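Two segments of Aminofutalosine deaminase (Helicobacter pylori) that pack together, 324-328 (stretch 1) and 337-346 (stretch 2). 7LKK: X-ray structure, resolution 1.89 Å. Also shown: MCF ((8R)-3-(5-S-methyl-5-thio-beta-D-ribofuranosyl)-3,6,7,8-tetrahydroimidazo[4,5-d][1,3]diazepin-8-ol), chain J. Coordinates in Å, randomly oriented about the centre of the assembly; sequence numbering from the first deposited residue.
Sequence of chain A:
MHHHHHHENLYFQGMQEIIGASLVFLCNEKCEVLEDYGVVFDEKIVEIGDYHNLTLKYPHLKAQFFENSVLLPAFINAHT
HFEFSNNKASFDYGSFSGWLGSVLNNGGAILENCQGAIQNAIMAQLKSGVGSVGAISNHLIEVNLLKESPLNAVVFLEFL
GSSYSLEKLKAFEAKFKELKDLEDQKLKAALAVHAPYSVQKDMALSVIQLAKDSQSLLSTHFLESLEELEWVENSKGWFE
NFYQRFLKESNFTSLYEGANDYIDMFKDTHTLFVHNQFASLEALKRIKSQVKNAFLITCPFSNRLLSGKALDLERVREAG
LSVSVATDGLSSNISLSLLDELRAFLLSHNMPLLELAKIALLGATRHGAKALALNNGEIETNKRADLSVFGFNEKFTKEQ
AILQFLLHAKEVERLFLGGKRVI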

# COMPACT_ATOMS: atom_id res chain seq x y z
N SER A 324 -4.05 12.91 12.47
CA SER A 324 -3.71 11.60 13.00
C SER A 324 -4.17 10.54 12.00
O SER A 324 -5.21 10.70 11.34
CB SER A 324 -4.36 11.35 14.36
OG SER A 324 -4.11 12.43 15.25
N VAL A 325 -3.41 9.46 11.89
CA VAL A 325 -3.66 8.41 10.91
C VAL A 325 -4.29 7.21 11.62
O VAL A 325 -3.76 6.73 12.63
CB VAL A 325 -2.36 8.00 10.19
CG1 VAL A 325 -2.66 6.94 9.13
CG2 VAL A 325 -1.70 9.21 9.57
N ALA A 326 -5.41 6.73 11.09
CA ALA A 326 -6.15 5.63 11.68
C ALA A 326 -6.55 4.63 10.61
O ALA A 326 -6.63 4.95 9.42
CB ALA A 326 -7.41 6.13 12.42
N THR A 327 -6.82 3.40 11.06
CA THR A 327 -7.10 2.29 10.15
C THR A 327 -8.56 2.24 9.70
O THR A 327 -8.85 1.57 8.70
CB THR A 327 -6.76 0.96 10.82
OG1 THR A 327 -7.56 0.80 12.00
CG2 THR A 327 -5.29 0.90 11.20
N ASP A 328 -9.46 2.90 10.42
CA ASP A 328 -10.90 2.65 10.30
C ASP A 328 -11.16 1.19 10.64
O ASP A 328 -10.35 0.55 11.31
CB ASP A 328 -11.41 3.00 8.89
CG ASP A 328 -12.70 3.79 8.92
OD1 ASP A 328 -13.36 3.81 9.97
OD2 ASP A 328 -13.07 4.38 7.88
O8 MCF J . -16.03 5.60 8.96
C8 MCF J . -16.24 4.51 8.10
C7 MCF J . -16.83 4.93 6.76
N6 MCF J . -17.69 6.07 6.91
C5 MCF J . -18.71 6.07 7.93
N4 MCF J . -18.97 4.99 8.87
C10 MCF J . -18.39 3.64 9.09
C9 MCF J . -17.07 3.39 8.75
N1 MCF J . -16.82 2.12 9.06
C2 MCF J . -17.90 1.57 9.60
N3 MCF J . -18.85 2.51 9.63
C1S MCF J . -20.23 2.25 10.16
C2S MCF J . -20.79 3.40 11.04
O2S MCF J . -20.35 3.27 12.32
O4S MCF J . -21.06 2.17 9.19
C4S MCF J . -22.50 2.60 9.80
C3S MCF J . -22.29 3.16 10.95
O3S MCF J . -22.72 2.23 12.05
C5S MCF J . -23.18 3.57 8.85
S5S MCF J . -24.99 3.38 8.98
C6S MCF J . -25.79 4.87 8.32
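Stretch 2, residues 337-346: SLLDELRAFL

Stretch 2 lies on stretch 1 as a helix, 338-346, preceded by S337 at the N-cap, whose OG accepts from D340 N at 3.2 Å. Stretch 1 ends a strand at V325 and continues as a loop to D328. The helix crosses the strand end and loop obliquely; T327 lies by its start and V325 further along, by L342 and F345. No direct hydrogen bond joins them, and 346 Å² is buried between them, summed over both sides, in contacts of side chains and of backbone atoms.

V325 covers the most. Its CA-to-CB bond points toward the helix, and with chi1 in t CG1 lies 3.8 Å from L342 CD2 and 4.1 Å from E341 CG, and CG2 sits over one face of the F345 ring, 4.0 Å from F345 CE1, in a CH-pi contact. T327 is next, its CG2 wedged near the first helical turn, 3.7 Å from L338 CD1 and 3.9 Å from E341 CB. The CA-to-CB bond of E341 points toward stretch 1; its CG approaches A326 O at 3.4 Å and its OE1 comes to 3.7 Å from T327 CA. Water 1 adds a polar link, donating to E341 OE2 at 2.6 Å and, weakly, to T327 O at 3.1 Å. D328 makes no contact with the helix; its CA-to-CB bond points sideways, and its OD2 is 3.2 Å from C8 of MCF.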

# COMPACT_ATOMS: atom_id res chain seq x y z
N SER A 337 -3.60 -3.58 10.87
CA SER A 337 -2.25 -3.18 11.24
C SER A 337 -2.06 -1.70 10.95
O SER A 337 -2.22 -1.26 9.80
CB SER A 337 -1.23 -4.01 10.47
OG SER A 337 0.05 -3.39 10.49
N LEU A 338 -1.75 -0.91 11.98
CA LEU A 338 -1.50 0.50 11.76
C LEU A 338 -0.27 0.72 10.88
O LEU A 338 -0.20 1.70 10.15
CB LEU A 338 -1.35 1.24 13.09
CG LEU A 338 -1.38 2.77 12.98
CD1 LEU A 338 -2.65 3.25 12.29
CD2 LEU A 338 -1.25 3.43 14.35
N LEU A 339 0.69 -0.20 10.94
CA LEU A 339 1.87 -0.10 10.08
C LEU A 339 1.49 -0.24 8.61
O LEU A 339 2.03 0.46 7.75
CB LEU A 339 2.90 -1.15 10.48
CG LEU A 339 3.55 -0.93 11.85
CD1 LEU A 339 4.26 -2.19 12.32
CD2 LEU A 339 4.51 0.24 11.80
N ASP A 340 0.56 -1.16 8.30
CA ASP A 340 0.04 -1.25 6.94
C ASP A 340 -0.65 0.05 6.53
O ASP A 340 -0.48 0.53 5.41
CB ASP A 340 -0.94 -2.42 6.82
CG ASP A 340 -0.24 -3.77 6.86
OD1 ASP A 340 1.00 -3.80 6.83
OD2 ASP A 340 -0.95 -4.80 6.91
N GLU A 341 -1.42 0.64 7.45
CA GLU A 341 -2.11 1.90 7.15
C GLU A 341 -1.12 3.02 6.90
O GLU A 341 -1.34 3.88 6.03
CB GLU A 341 -3.05 2.27 8.30
CG GLU A 341 -4.11 3.29 7.94
CD GLU A 341 -5.13 2.74 6.97
OE1 GLU A 341 -5.35 1.51 6.96
OE2 GLU A 341 -5.72 3.54 6.21
N LEU A 342 -0.02 3.05 7.65
CA LEU A 342 0.98 4.09 7.46
C LEU A 342 1.68 3.97 6.11
O LEU A 342 1.97 4.98 5.47
CB LEU A 342 2.00 4.06 8.61
CG LEU A 342 1.41 4.41 9.98
CD1 LEU A 342 2.45 4.25 11.08
CD2 LEU A 342 0.84 5.82 9.97
N ARG A 343 1.94 2.73 5.67
CA ARG A 343 2.52 2.55 4.34
C ARG A 343 1.53 2.94 3.25
O ARG A 343 1.92 3.53 2.24
CB ARG A 343 2.97 1.10 4.16
CG ARG A 343 4.28 0.78 4.87
CD ARG A 343 4.73 -0.64 4.60
NE ARG A 343 3.98 -1.62 5.37
CZ ARG A 343 4.29 -2.01 6.60
NH1 ARG A 343 5.35 -1.49 7.22
NH2 ARG A 343 3.54 -2.91 7.23
N ALA A 344 0.24 2.64 3.44
CA ALA A 344 -0.76 3.13 2.51
C ALA A 344 -0.78 4.65 2.50
O ALA A 344 -0.93 5.28 1.44
CB ALA A 344 -2.14 2.58 2.87
N PHE A 345 -0.62 5.26 3.68
CA PHE A 345 -0.55 6.72 3.79
C PHE A 345 0.60 7.28 2.97
O PHE A 345 0.44 8.29 2.27
CB PHE A 345 -0.41 7.09 5.27
CG PHE A 345 -0.39 8.56 5.55
CD1 PHE A 345 -1.56 9.30 5.54
CD2 PHE A 345 0.80 9.20 5.87
CE1 PHE A 345 -1.55 10.66 5.82
CE2 PHE A 345 0.82 10.56 6.14
CZ PHE A 345 -0.35 11.29 6.12
N LEU A 346 1.77 6.63 3.02
CA LEU A 346 2.91 7.09 2.23
C LEU A 346 2.60 7.01 0.74
O LEU A 346 3.05 7.87 -0.03
CB LEU A 346 4.15 6.26 2.57
CG LEU A 346 4.65 6.34 4.01
CD1 LEU A 346 5.88 5.45 4.20
CD2 LEU A 346 4.96 7.78 4.41
O HOH W 1 -8.31 3.48 6.29